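Local atomic coordinates of UV damage endonuclease (Sulfolobus acidocaldarius, PDB entry 3TC3), a protein that probably acts as a manganese-binding endonuclease in DNA repair, recognising lesions such as those left by ultraviolet light. Residues F76-S81 and M286-D291; N30-C35 and K292-L297; M120-Y125 and G157-H162. All blocks are in the same frame, centred on the assembly; numbering follows the deposited sequence. Where two conformers were deposited one is given.

Contact 1 (F76-S81 and M286-D291); sequences FFRISS and MLEVKD. With MN (manganese (II) ion), chain C.
Met286 reaches across the barrel interior to Phe76 and Arg78, and its side chain touches both in turn. CB lies 3.7 Å from Phe76 CE2, above the ring plane and out past the rim, on the side that CE covers. CG turns anti to the backbone N (chi1 -178°) and comes obliquely up to the guanidinium group, 3.6 Å from Arg78 NH2. The chain then bends at chi2 and chi3, so that SD comes near Arg78 CB and CE folds back over the Phe76 ring. That methyl sits 3.4 Å from the centroid of the Phe76 ring, almost exactly on the normal, which makes a CH-pi contact within a Met-aromatic pair; the sulfur stands farther off above the same face. An unbranched, flexible methionine suits this place because it can fold over a flat phenylalanine and still pack against the aliphatic part of an arginine.

Beyond Met286 the contact becomes ionic. Arg78 NH2 donates to Glu288 OE2 at 2.7 Å, forming a salt bridge, and a weak second bond runs from Arg78 NH1 to the same Glu288 OE2 at 3.0 Å. The oxygen lies in the guanidinium plane, whereas the carboxylate plane stands at 89° to it; the NH2 bond meets OE2 on its anti side, tilted out of the carboxylate plane. The other oxygen, Glu288 OE1, binds manganese at 2.3 Å. Glutamate thus divides its two oxygens between metal and arginine, and the bonds from Arg78 hold the carboxylate in place for the ion. Arg78 also forms a salt bridge with Asp251, another metal-site residue, while Glu195 and Asp220 share the ion with Glu288. A cluster of acidic ligands backed by a second-shell arginine, at the C-terminal ends of the parallel strands, is the kind of metal site found in TIM-barrel enzymes.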
ATOM      1  N   PHE A  76       6.689   3.094   9.351  1.00 12.87           N
ATOM      2  CA  PHE A  76       5.695   2.483   8.398  1.00 10.99           C
ATOM      3  C   PHE A  76       6.399   2.554   7.009  1.00 10.24           C
ATOM      4  O   PHE A  76       7.135   3.496   6.684  1.00 11.15           O
ATOM      5  CB  PHE A  76       4.407   3.404   8.489  1.00 10.52           C
ATOM      6  CG  PHE A  76       3.183   2.938   7.689  1.00 10.60           C
ATOM      7  CD1 PHE A  76       3.033   1.606   7.185  1.00  9.93           C
ATOM      8  CD2 PHE A  76       2.127   3.885   7.559  1.00  9.72           C
ATOM      9  CE1 PHE A  76       1.820   1.280   6.523  1.00  9.59           C
ATOM     10  CE2 PHE A  76       0.927   3.586   6.872  1.00 10.12           C
ATOM     11  CZ  PHE A  76       0.768   2.226   6.360  1.00  9.22           C
ATOM     12  N   PHE A  77       6.169   1.533   6.175  1.00  9.69           N
ATOM     13  CA  PHE A  77       6.748   1.541   4.819  1.00  9.99           C
ATOM     14  C   PHE A  77       5.860   0.761   3.885  1.00  9.91           C
ATOM     15  O   PHE A  77       5.275  -0.245   4.280  1.00 10.03           O
ATOM     16  CB  PHE A  77       8.159   0.902   4.846  1.00 11.40           C
ATOM     17  CG  PHE A  77       8.923   1.179   3.586  1.00 11.54           C
ATOM     18  CD1 PHE A  77       9.343   2.506   3.266  1.00 11.32           C
ATOM     19  CD2 PHE A  77       9.240   0.113   2.660  1.00 11.60           C
ATOM     20  CE1 PHE A  77       9.968   2.725   1.999  1.00 12.46           C
ATOM     21  CE2 PHE A  77       9.918   0.376   1.444  1.00 12.07           C
ATOM     22  CZ  PHE A  77      10.322   1.721   1.132  1.00 12.58           C
ATOM     23  N   ARG A  78       5.803   1.220   2.644  1.00  9.42           N
ATOM     24  CA  ARG A  78       5.068   0.510   1.560  1.00  9.51           C
ATOM     25  C   ARG A  78       6.103  -0.159   0.675  1.00  9.27           C
ATOM     26  O   ARG A  78       6.819   0.501  -0.062  1.00 10.32           O
ATOM     27  CB  ARG A  78       4.053   1.367   0.754  1.00  9.98           C
ATOM     28  CG  ARG A  78       3.229   0.408  -0.224  1.00 11.38           C
ATOM     29  CD  ARG A  78       2.304   1.299  -1.157  1.00 14.10           C
ATOM     30  NE  ARG A  78       1.290   2.034  -0.344  1.00 17.02           N
ATOM     31  CZ  ARG A  78       0.686   3.113  -0.869  1.00 13.17           C
ATOM     32  NH1 ARG A  78       0.952   3.504  -2.107  1.00 16.94           N
ATOM     33  NH2 ARG A  78      -0.186   3.747  -0.189  1.00 16.15           N
ATOM     34  N   ILE A  79       6.246  -1.482   0.802  1.00  9.15           N
ATOM     35  CA  ILE A  79       7.272  -2.219  -0.008  1.00  9.61           C
ATOM     36  C   ILE A  79       6.861  -2.229  -1.479  1.00  9.73           C
ATOM     37  O   ILE A  79       5.685  -2.449  -1.824  1.00  9.70           O
ATOM     38  CB  ILE A  79       7.397  -3.631   0.516  1.00 10.17           C
ATOM     39  CG1 ILE A  79       7.977  -3.588   1.920  1.00 11.20           C
ATOM     40  CG2 ILE A  79       8.303  -4.484  -0.427  1.00 10.10           C
ATOM     41  CD1 ILE A  79       8.096  -5.022   2.608  1.00 13.14           C
ATOM     42  N   SER A  80       7.851  -1.955  -2.317  1.00 10.99           N
ATOM     43  CA  SER A  80       7.589  -1.911  -3.749  1.00 11.22           C
ATOM     44  C   SER A  80       7.101  -3.260  -4.324  1.00 10.78           C
ATOM     45  O   SER A  80       7.645  -4.328  -3.956  1.00 11.01           O
ATOM     46  CB  SER A  80       8.922  -1.552  -4.487  1.00 11.88           C
ATOM     47  OG  SER A  80       8.690  -1.689  -5.903  1.00 13.76           O
ATOM     48  N   SER A  81       6.119  -3.205  -5.192  1.00 10.59           N
ATOM     49  CA  SER A  81       5.645  -4.429  -5.940  1.00 10.67           C
ATOM     50  C   SER A  81       6.688  -4.903  -6.910  1.00 11.18           C
ATOM     51  O   SER A  81       6.617  -6.064  -7.385  1.00 12.23           O
ATOM     52  CB  SER A  81       4.314  -4.176  -6.632  1.00 10.46           C
ATOM     53  OG  SER A  81       3.371  -3.788  -5.652  1.00 10.36           O
ATOM     54  N   MET A 286       0.497   6.900   5.617  1.00 10.46           N
ATOM     55  CA  MET A 286       1.407   6.662   4.475  1.00  9.67           C
ATOM     56  C   MET A 286       1.408   7.850   3.569  1.00 10.04           C
ATOM     57  O   MET A 286       0.322   8.270   3.061  1.00 10.59           O
ATOM     58  CB  MET A 286       0.859   5.481   3.661  1.00 10.48           C
ATOM     59  CG  MET A 286       1.781   5.099   2.439  1.00  8.89           C
ATOM     60  SD  MET A 286       3.508   4.777   2.862  1.00 10.68           S
ATOM     61  CE  MET A 286       3.294   3.394   3.994  1.00 10.50           C
ATOM     62  N   LEU A 287       2.534   8.534   3.423  1.00 10.13           N
ATOM     63  CA  LEU A 287       2.609   9.716   2.532  1.00 10.19           C
ATOM     64  C   LEU A 287       2.738   9.418   1.095  1.00 10.78           C
ATOM     65  O   LEU A 287       3.670   8.683   0.700  1.00 14.40           O
ATOM     66  CB  LEU A 287       3.798  10.626   2.938  1.00 11.98           C
ATOM     67  CG  LEU A 287       3.809  10.932   4.420  1.00 11.09           C
ATOM     68  CD1 LEU A 287       5.118  11.711   4.758  1.00 13.73           C
ATOM     69  CD2 LEU A 287       2.591  11.838   4.839  1.00 13.31           C
ATOM     70  N   GLU A 288       1.763   9.791   0.303  1.00 10.05           N
ATOM     71  CA  GLU A 288       1.831   9.486  -1.145  1.00 10.67           C
ATOM     72  C   GLU A 288       2.084  10.793  -1.893  1.00 11.66           C
ATOM     73  O   GLU A 288       1.137  11.563  -2.292  1.00 13.24           O
ATOM     74  CB  GLU A 288       0.454   8.947  -1.593  1.00 11.89           C
ATOM     75  CG  GLU A 288       0.142   7.596  -0.984  1.00 15.20           C
ATOM     76  CD  GLU A 288      -1.086   6.952  -1.596  1.00 20.78           C
ATOM     77  OE1 GLU A 288      -2.093   7.694  -1.794  1.00 26.26           O
ATOM     78  OE2 GLU A 288      -1.081   5.735  -1.755  1.00 22.65           O
ATOM     79  N   VAL A 289       3.331  11.188  -1.750  1.00 11.75           N
ATOM     80  CA  VAL A 289       3.787  12.425  -2.446  1.00 12.17           C
ATOM     81  C   VAL A 289       5.101  12.084  -3.146  1.00 11.42           C
ATOM     82  O   VAL A 289       5.823  11.152  -2.829  1.00 13.02           O
ATOM     83  CB  VAL A 289       3.939  13.576  -1.457  1.00 14.64           C
ATOM     84  CG1 VAL A 289       2.529  14.146  -1.078  1.00 15.75           C
ATOM     85  CG2 VAL A 289       4.834  13.230  -0.241  1.00 15.39           C
ATOM     86  N   LYS A 290       5.464  12.939  -4.105  1.00 11.99           N
ATOM     87  CA  LYS A 290       6.462  12.465  -5.014  1.00 13.11           C
ATOM     88  C   LYS A 290       7.884  12.575  -4.443  1.00 12.49           C
ATOM     89  O   LYS A 290       8.758  11.869  -4.950  1.00 13.10           O
ATOM     90  CB  LYS A 290       6.448  13.344  -6.273  1.00 14.62           C
ATOM     91  CG  LYS A 290       5.056  13.236  -7.016  1.00 20.62           C
ATOM     92  CD  LYS A 290       4.905  11.945  -7.691  1.00 24.39           C
ATOM     93  CE  LYS A 290       3.591  12.065  -8.537  1.00 27.88           C
ATOM     94  NZ  LYS A 290       2.769  10.834  -8.296  1.00 37.24           N
ATOM     95  N   ASP A 291       8.098  13.380  -3.390  1.00 11.23           N
ATOM     96  CA  ASP A 291       9.477  13.402  -2.806  1.00 11.95           C
ATOM     97  C   ASP A 291       9.697  12.455  -1.638  1.00 12.35           C
ATOM     98  O   ASP A 291      10.792  12.488  -1.018  1.00 13.13           O
ATOM     99  CB  ASP A 291       9.890  14.866  -2.388  1.00 11.99           C
ATOM    100  CG  ASP A 291       9.065  15.460  -1.281  1.00 12.64           C
ATOM    101  OD1 ASP A 291       8.086  14.791  -0.832  1.00 13.55           O
ATOM    102  OD2 ASP A 291       9.423  16.584  -0.886  1.00 15.09           O
TER
HETATM  103 MN    MN C 290      -4.036   6.494  -1.845  1.00 45.06          MN
HETATM  104  O   HOH W   1      -3.027   4.629  -2.944  1.00 26.75           O

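Contact 2 (N30-C35 and K292-L297)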
ATOM      1  N   ASN A  30      13.801   5.161  -1.594  1.00 11.77           N
ATOM      2  CA  ASN A  30      14.278   6.361  -0.904  1.00 12.65           C
ATOM      3  C   ASN A  30      15.291   6.961  -1.869  1.00 12.94           C
ATOM      4  O   ASN A  30      16.309   6.364  -2.223  1.00 13.69           O
ATOM      5  CB  ASN A  30      14.902   5.926   0.439  1.00 13.34           C
ATOM      6  CG  ASN A  30      15.470   7.082   1.236  1.00 13.33           C
ATOM      7  OD1 ASN A  30      16.195   7.904   0.635  1.00 15.23           O
ATOM      8  ND2 ASN A  30      15.234   7.148   2.558  1.00 14.47           N
ATOM      9  N   TYR A  31      15.053   8.185  -2.312  1.00 13.13           N
ATOM     10  CA  TYR A  31      15.910   8.758  -3.369  1.00 15.04           C
ATOM     11  C   TYR A  31      17.211   9.284  -2.777  1.00 17.09           C
ATOM     12  O   TYR A  31      18.255   9.187  -3.409  1.00 19.55           O
ATOM     13  CB  TYR A  31      15.175   9.936  -4.023  1.00 15.84           C
ATOM     14  CG  TYR A  31      13.993   9.589  -4.872  1.00 14.75           C
ATOM     15  CD1 TYR A  31      14.081   8.581  -5.900  1.00 16.79           C
ATOM     16  CD2 TYR A  31      12.754  10.279  -4.703  1.00 14.33           C
ATOM     17  CE1 TYR A  31      12.941   8.254  -6.641  1.00 15.57           C
ATOM     18  CE2 TYR A  31      11.650   9.956  -5.471  1.00 13.93           C
ATOM     19  CZ  TYR A  31      11.764   8.966  -6.444  1.00 16.34           C
ATOM     20  OH  TYR A  31      10.675   8.679  -7.253  1.00 18.29           O
ATOM     21  N   SER A  32      17.164   9.723  -1.532  1.00 17.47           N
ATOM     22  CA  SER A  32      18.336  10.398  -0.821  1.00 18.79           C
ATOM     23  C   SER A  32      19.376   9.350  -0.536  1.00 22.05           C
ATOM     24  O   SER A  32      20.589   9.598  -0.751  1.00 23.26           O
ATOM     25  CB  SER A  32      17.849  11.032   0.469  1.00 18.93           C
ATOM     26  OG  SER A  32      17.007  12.090   0.108  1.00 17.90           O
ATOM     27  N   LEU A  33      18.936   8.186  -0.073  1.00 23.32           N
ATOM     28  CA  LEU A  33      19.876   7.098   0.232  1.00 25.47           C
ATOM     29  C   LEU A  33      20.630   6.559  -0.991  1.00 25.73           C
ATOM     30  O   LEU A  33      21.792   6.025  -0.868  1.00 28.39           O
ATOM     31  CB  LEU A  33      19.094   5.989   1.016  1.00 27.05           C
ATOM     32  CG  LEU A  33      19.898   4.871   1.632  1.00 32.55           C
ATOM     33  CD1 LEU A  33      20.918   5.507   2.598  1.00 34.66           C
ATOM     34  CD2 LEU A  33      18.967   3.949   2.326  1.00 35.42           C
ATOM     35  N   GLY A  34      20.034   6.575  -2.188  1.00 23.58           N
ATOM     36  CA  GLY A  34      20.727   6.176  -3.372  1.00 28.52           C
ATOM     37  C   GLY A  34      20.856   4.642  -3.598  1.00 29.05           C
ATOM     38  O   GLY A  34      21.692   4.229  -4.433  1.00 30.59           O
ATOM     39  N   CYS A  35      20.138   3.867  -2.749  1.00 27.89           N
ATOM     40  CA  CYS A  35      19.939   2.360  -2.907  1.00 26.74           C
ATOM     41  C   CYS A  35      18.549   2.129  -3.517  1.00 26.26           C
ATOM     42  O   CYS A  35      17.510   2.062  -2.775  1.00 25.67           O
ATOM     43  CB  CYS A  35      19.895   1.574  -1.552  1.00 23.38           C
ATOM     44  SG  CYS A  35      20.887   0.177  -1.806  1.00 33.25           S
ATOM     45  N   LYS A 292       8.737  11.553  -1.405  1.00 10.71           N
ATOM     46  CA  LYS A 292       9.042  10.295  -0.618  1.00 11.21           C
ATOM     47  C   LYS A 292       9.672  10.633   0.730  1.00 11.03           C
ATOM     48  O   LYS A 292       9.015  11.296   1.564  1.00 10.54           O
ATOM     49  CB  LYS A 292       9.855   9.273  -1.427  1.00 10.98           C
ATOM     50  CG  LYS A 292       9.013   8.821  -2.624  1.00 11.37           C
ATOM     51  CD  LYS A 292       9.714   7.693  -3.421  1.00 11.34           C
ATOM     52  CE  LYS A 292       8.966   7.239  -4.655  1.00 11.78           C
ATOM     53  NZ  LYS A 292       7.643   6.608  -4.230  1.00 12.54           N
ATOM     54  N   GLU A 293      10.876  10.153   0.985  1.00 11.45           N
ATOM     55  CA  GLU A 293      11.449  10.286   2.348  1.00 11.91           C
ATOM     56  C   GLU A 293      11.618  11.772   2.786  1.00 12.53           C
ATOM     57  O   GLU A 293      11.625  12.024   3.969  1.00 13.39           O
ATOM     58  CB  GLU A 293      12.838   9.571   2.491  1.00 11.74           C
ATOM     59  CG  GLU A 293      13.971  10.298   1.728  1.00 12.85           C
ATOM     60  CD  GLU A 293      13.930  10.188   0.182  1.00 12.82           C
ATOM     61  OE1 GLU A 293      13.146   9.405  -0.455  1.00 12.48           O
ATOM     62  OE2 GLU A 293      14.769  10.883  -0.441  1.00 13.68           O
ATOM     63  N   ILE A 294      11.749  12.694   1.825  1.00 12.57           N
ATOM     64  CA  ILE A 294      11.940  14.117   2.193  1.00 12.89           C
ATOM     65  C   ILE A 294      10.624  14.629   2.888  1.00 12.58           C
ATOM     66  O   ILE A 294      10.677  15.283   3.946  1.00 14.58           O
ATOM     67  CB  ILE A 294      12.306  14.919   0.968  1.00 14.25           C
ATOM     68  CG1 ILE A 294      13.675  14.448   0.362  1.00 18.01           C
ATOM     69  CG2 ILE A 294      12.255  16.504   1.326  1.00 15.00           C
ATOM     70  CD1 ILE A 294      14.892  15.057   0.881  1.00 21.66           C
ATOM     71  N   SER A 295       9.438  14.255   2.359  1.00 12.21           N
ATOM     72  CA  SER A 295       8.232  14.542   3.047  1.00 11.62           C
ATOM     73  C   SER A 295       8.085  13.752   4.340  1.00 11.70           C
ATOM     74  O   SER A 295       7.477  14.283   5.290  1.00 12.24           O
ATOM     75  CB  SER A 295       6.978  14.336   2.152  1.00 11.92           C
ATOM     76  OG  SER A 295       6.831  15.474   1.318  1.00 12.37           O
ATOM     77  N   ALA A 296       8.576  12.497   4.399  1.00 11.76           N
ATOM     78  CA  ALA A 296       8.469  11.742   5.629  1.00 12.01           C
ATOM     79  C   ALA A 296       9.273  12.424   6.732  1.00 12.81           C
ATOM     80  O   ALA A 296       8.795  12.476   7.878  1.00 13.59           O
ATOM     81  CB  ALA A 296       8.984  10.342   5.418  1.00 13.28           C
ATOM     82  N   LEU A 297      10.411  13.014   6.360  1.00 14.04           N
ATOM     83  CA  LEU A 297      11.179  13.793   7.358  1.00 15.34           C
ATOM     84  C   LEU A 297      10.441  14.999   7.839  1.00 15.05           C
ATOM     85  O   LEU A 297      10.486  15.262   9.042  1.00 17.10           O
ATOM     86  CB  LEU A 297      12.560  14.189   6.840  1.00 15.25           C
ATOM     87  CG  LEU A 297      13.441  12.948   6.589  1.00 17.33           C
ATOM     88  CD1 LEU A 297      14.696  13.386   5.882  1.00 19.59           C
ATOM     89  CD2 LEU A 297      13.749  12.189   7.886  1.00 17.65           C
TER
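The carboxylate of Glu293 is gripped by three hydrogen bonds from the loop 30-35. Tyr31 N donates to Glu293 OE1 at 2.9 Å, approaching from above the carboxylate plane. Ser32 gives two bonds to the other oxygen: its backbone N reaches Glu293 OE2 at 2.9 Å from well out of the plane, while Ser32 OG donates to the anti lone pair of Glu293 OE2 at 2.6 Å. Serine suits the place because its short hydroxyl and its own N-H can converge on one acceptor. Glu293 CG lies between the backbone N and the carbonyl carbon (chi1 71°), and a further bend at chi2 turns the acid toward the loop.

Planar packing comes next. The amide of Asn30 stacks on this carboxylate, the planes only 16° apart, with Asn30 OD1 3.2 Å from Glu293 CD. The same OD1 accepts from Leu33 N at 2.8 Å, an Asx motif that ties down the turn; Asn30 ND2 is bonded to Tyr26 OH.

Van der Waals contacts flank the polar centre. Lys292 passes its methylenes slantwise by Tyr31, with Lys292 CD 3.6 Å from Tyr31 CE2, and carries its ammonium group on to the carbonyl of Val27. Ile294 CD1 touches Ser32 OG at 3.7 Å.

Lys292 is the N-cap residue of helix 293-305, so the acid of Glu293 stands in the first turn, where the helix dipole would favour a negative charge. Backbone and hydroxyl donors on the loop are consistent with an ionised Glu293, its charge met by neutral N-H and O-H groups.

Contact 3 (M120-Y125 and G157-H162); sequences MHPGQY and GKIQIH
The His121 ring meets His162 and Gln160 at its edge. In the conformer described, His121 NE2 comes within 4.0 Å of His162 CE1, and the two imidazoles form an offset edge-to-face pair, with the edge of His121 turned toward the face of His162 and the planes 85° apart; since His121 was modelled in two conformers, the pairing is doubtful in detail. Gln160 CG is also near the plane of the His121 ring, 3.7 Å from its CD2. His121 CG is anti to the backbone N (chi1 175°), which carries the ring forward along the neighbouring strand toward His162. The amide plane of Gln160 is inclined by 62° to that ring, and the two side chains pass at about a right angle.

Gln160 NE2 bonds to Asp251 and Glu195, both manganese ligands, so this glutamine is a second-shell residue whose N-H groups can hold two carboxylates in position. A neutral amide suits such a place, since it donates to acids without adding charge.

Pro122 follows His121 and packs apolar carbons against the strand: its CD lies 3.9 Å from Ile159 CG2, and its CG is as close to Ile161 CG2. The branched isoleucines present methyls to CG and CD of the proline ring. Gln160 O, buried here without a hydrogen-bonding partner, has Pro122 CD at 3.2 Å and receives a CA-H...O contact from His121.

The backbones are joined by two hydrogen bonds of parallel-strand type, Met120 N to Lys158 O at 2.9 Å and Gln160 N to Met120 O at 2.8 Å. Farther on, a water accepts from His162 N and donates weakly to Gly123 O. Adjacent parallel strands, joined through helix 133-153 and opening at their C-terminal ends toward a metal, make a beta-alpha-beta unit of the TIM barrel.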
ATOM      1  N   MET A 120       1.563  -2.985   1.040  1.00  9.38           N
ATOM      2  CA  MET A 120       1.941  -3.053  -0.365  1.00  9.81           C
ATOM      3  C   MET A 120       0.709  -2.660  -1.131  1.00  9.69           C
ATOM      4  O   MET A 120      -0.411  -2.949  -0.716  1.00 10.23           O
ATOM      5  CB  MET A 120       2.380  -4.447  -0.827  1.00 10.33           C
ATOM      6  CG  MET A 120       3.668  -4.952  -0.053  1.00 11.26           C
ATOM      7  SD  MET A 120       4.231  -6.558  -0.773  1.00 11.74           S
ATOM      8  CE  MET A 120       4.985  -5.950  -2.305  1.00 11.87           C
ATOM      9  N   HIS A 121       0.928  -2.124  -2.358  1.00 10.11           N
ATOM     10  CA  HIS A 121      -0.220  -1.747  -3.249  0.50 11.68           C
ATOM     11  C   HIS A 121       0.147  -2.247  -4.636  1.00 11.86           C
ATOM     12  O   HIS A 121       0.954  -1.656  -5.342  1.00 14.09           O
ATOM     13  CB  HIS A 121      -0.324  -0.206  -3.250  0.50 13.69           C
ATOM     14  CG  HIS A 121      -1.375   0.393  -4.191  0.50 16.52           C
ATOM     15  ND1 HIS A 121      -1.190   0.542  -5.502  0.50 20.72           N
ATOM     16  CD2 HIS A 121      -2.589   1.020  -3.893  0.50 21.36           C
ATOM     17  CE1 HIS A 121      -2.253   1.190  -6.053  0.50 22.93           C
ATOM     18  NE2 HIS A 121      -3.100   1.503  -5.064  0.50 21.74           N
ATOM     19  N   PRO A 122      -0.502  -3.285  -5.074  1.00 11.69           N
ATOM     20  CA  PRO A 122      -0.215  -3.822  -6.422  1.00 13.59           C
ATOM     21  C   PRO A 122      -0.553  -2.878  -7.564  1.00 16.34           C
ATOM     22  O   PRO A 122      -0.089  -3.118  -8.684  1.00 23.28           O
ATOM     23  CB  PRO A 122      -1.091  -5.106  -6.547  1.00 15.27           C
ATOM     24  CG  PRO A 122      -1.661  -5.242  -5.334  1.00 16.58           C
ATOM     25  CD  PRO A 122      -1.432  -4.128  -4.319  1.00 14.80           C
ATOM     26  N   GLY A 123      -1.449  -1.929  -7.333  1.00 17.50           N
ATOM     27  CA  GLY A 123      -1.827  -0.915  -8.390  1.00 19.51           C
ATOM     28  C   GLY A 123      -2.838  -1.380  -9.426  1.00 22.58           C
ATOM     29  O   GLY A 123      -3.501  -2.379  -9.237  1.00 17.76           O
ATOM     30  N   GLN A 124      -2.994  -0.570 -10.483  1.00 21.74           N
ATOM     31  CA  GLN A 124      -4.141  -0.585 -11.356  1.00 23.17           C
ATOM     32  C   GLN A 124      -4.331  -1.852 -12.102  1.00 21.21           C
ATOM     33  O   GLN A 124      -5.474  -2.123 -12.469  1.00 23.48           O
ATOM     34  CB  GLN A 124      -3.992   0.608 -12.377  1.00 27.07           C
ATOM     35  CG  GLN A 124      -4.531   0.294 -13.773  1.00 37.52           C
ATOM     36  CD  GLN A 124      -4.661   1.523 -14.592  1.00 35.29           C
ATOM     37  OE1 GLN A 124      -3.667   2.005 -15.129  1.00 42.25           O
ATOM     38  NE2 GLN A 124      -5.865   2.066 -14.662  1.00 39.37           N
ATOM     39  N   TYR A 125      -3.308  -2.688 -12.320  1.00 17.59           N
ATOM     40  CA  TYR A 125      -3.682  -3.891 -13.043  1.00 17.97           C
ATOM     41  C   TYR A 125      -4.322  -5.006 -12.211  1.00 14.48           C
ATOM     42  O   TYR A 125      -4.845  -5.941 -12.838  1.00 15.53           O
ATOM     43  CB  TYR A 125      -2.698  -4.416 -14.059  1.00 22.78           C
ATOM     44  CG  TYR A 125      -2.321  -3.294 -15.075  1.00 27.65           C
ATOM     45  CD1 TYR A 125      -3.265  -2.776 -16.046  1.00 25.37           C
ATOM     46  CD2 TYR A 125      -1.058  -2.685 -14.994  1.00 27.60           C
ATOM     47  CE1 TYR A 125      -2.918  -1.750 -16.905  1.00 32.64           C
ATOM     48  CE2 TYR A 125      -0.703  -1.671 -15.876  1.00 33.63           C
ATOM     49  CZ  TYR A 125      -1.612  -1.196 -16.807  1.00 34.30           C
ATOM     50  OH  TYR A 125      -1.159  -0.190 -17.653  1.00 39.95           O
ATOM     51  N   GLY A 157       1.382  -7.670   7.543  1.00 15.63           N
ATOM     52  CA  GLY A 157       1.343  -6.632   6.487  1.00 13.14           C
ATOM     53  C   GLY A 157      -0.017  -6.631   5.846  1.00 13.81           C
ATOM     54  O   GLY A 157      -0.803  -7.572   5.998  1.00 16.52           O
ATOM     55  N   LYS A 158      -0.288  -5.565   5.158  1.00 11.02           N
ATOM     56  CA  LYS A 158      -1.540  -5.417   4.371  1.00 11.16           C
ATOM     57  C   LYS A 158      -1.274  -5.265   2.896  1.00 11.30           C
ATOM     58  O   LYS A 158      -0.326  -4.573   2.512  1.00 11.08           O
ATOM     59  CB  LYS A 158      -2.351  -4.211   4.867  1.00 11.19           C
ATOM     60  CG  LYS A 158      -2.823  -4.363   6.386  1.00 12.56           C
ATOM     61  CD  LYS A 158      -3.684  -5.533   6.609  1.00 13.55           C
ATOM     62  CE  LYS A 158      -4.246  -5.486   8.075  1.00 18.10           C
ATOM     63  NZ  LYS A 158      -4.866  -6.796   8.296  1.00 20.96           N
ATOM     64  N   ILE A 159      -2.213  -5.737   2.088  1.00 10.62           N
ATOM     65  CA  ILE A 159      -2.156  -5.579   0.620  1.00 10.07           C
ATOM     66  C   ILE A 159      -3.346  -4.776   0.296  1.00 10.56           C
ATOM     67  O   ILE A 159      -4.496  -5.244   0.466  1.00 10.91           O
ATOM     68  CB  ILE A 159      -2.219  -6.995  -0.108  1.00 10.52           C
ATOM     69  CG1 ILE A 159      -1.034  -7.849   0.338  1.00 11.82           C
ATOM     70  CG2 ILE A 159      -2.232  -6.743  -1.601  1.00 11.44           C
ATOM     71  CD1 ILE A 159      -1.263  -9.382  -0.086  1.00 11.66           C
ATOM     72  N   GLN A 160      -3.119  -3.551  -0.190  1.00 10.04           N
ATOM     73  CA  GLN A 160      -4.237  -2.599  -0.409  1.00 11.05           C
ATOM     74  C   GLN A 160      -4.544  -2.576  -1.911  1.00 10.83           C
ATOM     75  O   GLN A 160      -3.650  -2.400  -2.830  1.00 11.15           O
ATOM     76  CB  GLN A 160      -3.844  -1.198   0.094  1.00 13.71           C
ATOM     77  CG  GLN A 160      -2.784  -0.545  -0.580  1.00 16.74           C
ATOM     78  CD  GLN A 160      -2.459   0.738   0.221  1.00 19.25           C
ATOM     79  OE1 GLN A 160      -1.620   0.645   1.143  1.00 24.65           O
ATOM     80  NE2 GLN A 160      -3.215   1.863  -0.010  1.00 19.92           N
ATOM     81  N   ILE A 161      -5.855  -2.625  -2.179  1.00 10.96           N
ATOM     82  CA  ILE A 161      -6.306  -2.464  -3.557  1.00 10.72           C
ATOM     83  C   ILE A 161      -7.532  -1.536  -3.686  1.00 11.58           C
ATOM     84  O   ILE A 161      -8.139  -1.268  -2.692  1.00 11.06           O
ATOM     85  CB  ILE A 161      -6.700  -3.807  -4.217  1.00 11.49           C
ATOM     86  CG1 ILE A 161      -7.838  -4.456  -3.434  1.00 12.31           C
ATOM     87  CG2 ILE A 161      -5.429  -4.699  -4.288  1.00 11.81           C
ATOM     88  CD1 ILE A 161      -8.437  -5.782  -4.198  1.00 14.63           C
ATOM     89  N   HIS A 162      -7.739  -0.977  -4.896  1.00 12.64           N
ATOM     90  CA  HIS A 162      -9.017  -0.317  -5.175  1.00 13.58           C
ATOM     91  C   HIS A 162     -10.059  -1.359  -5.485  1.00 12.86           C
ATOM     92  O   HIS A 162      -9.805  -2.573  -5.729  1.00 14.90           O
ATOM     93  CB  HIS A 162      -8.795   0.597  -6.362  1.00 15.13           C
ATOM     94  CG  HIS A 162      -8.020   1.800  -6.014  1.00 20.21           C
ATOM     95  ND1 HIS A 162      -6.944   2.192  -6.707  1.00 32.65           N
ATOM     96  CD2 HIS A 162      -8.174   2.712  -4.971  1.00 21.39           C
ATOM     97  CE1 HIS A 162      -6.464   3.357  -6.173  1.00 30.95           C
ATOM     98  NE2 HIS A 162      -7.212   3.667  -5.109  1.00 27.19           N
TER
HETATM   99  O   HOH W   2      -6.284  -2.068  -7.335  1.00 23.93           O

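In the fold
All three contacts belong to one closed barrel of eight parallel strands. Contact 1 crosses its interior from strand 76-78 to strand 283-287, which are not neighbours, since 22-27 lies between them. Contact 3 pairs strand 158-162 with the end of 117-120, its centre about 12 Å from that of contact 1; Arg78 and Gln160 meet there, and both contacts line the manganese site. Contact 2, where helix 293-305 follows strand 283-287, touches contact 1, with centres about 10 Å apart, but lies about 21 Å from contact 3 without touching it. Along the chain, contact 3 is nested within contact 1 and contact 1 within contact 2, so contact 2 joins the first and last strand-helix units at the barrel's periphery.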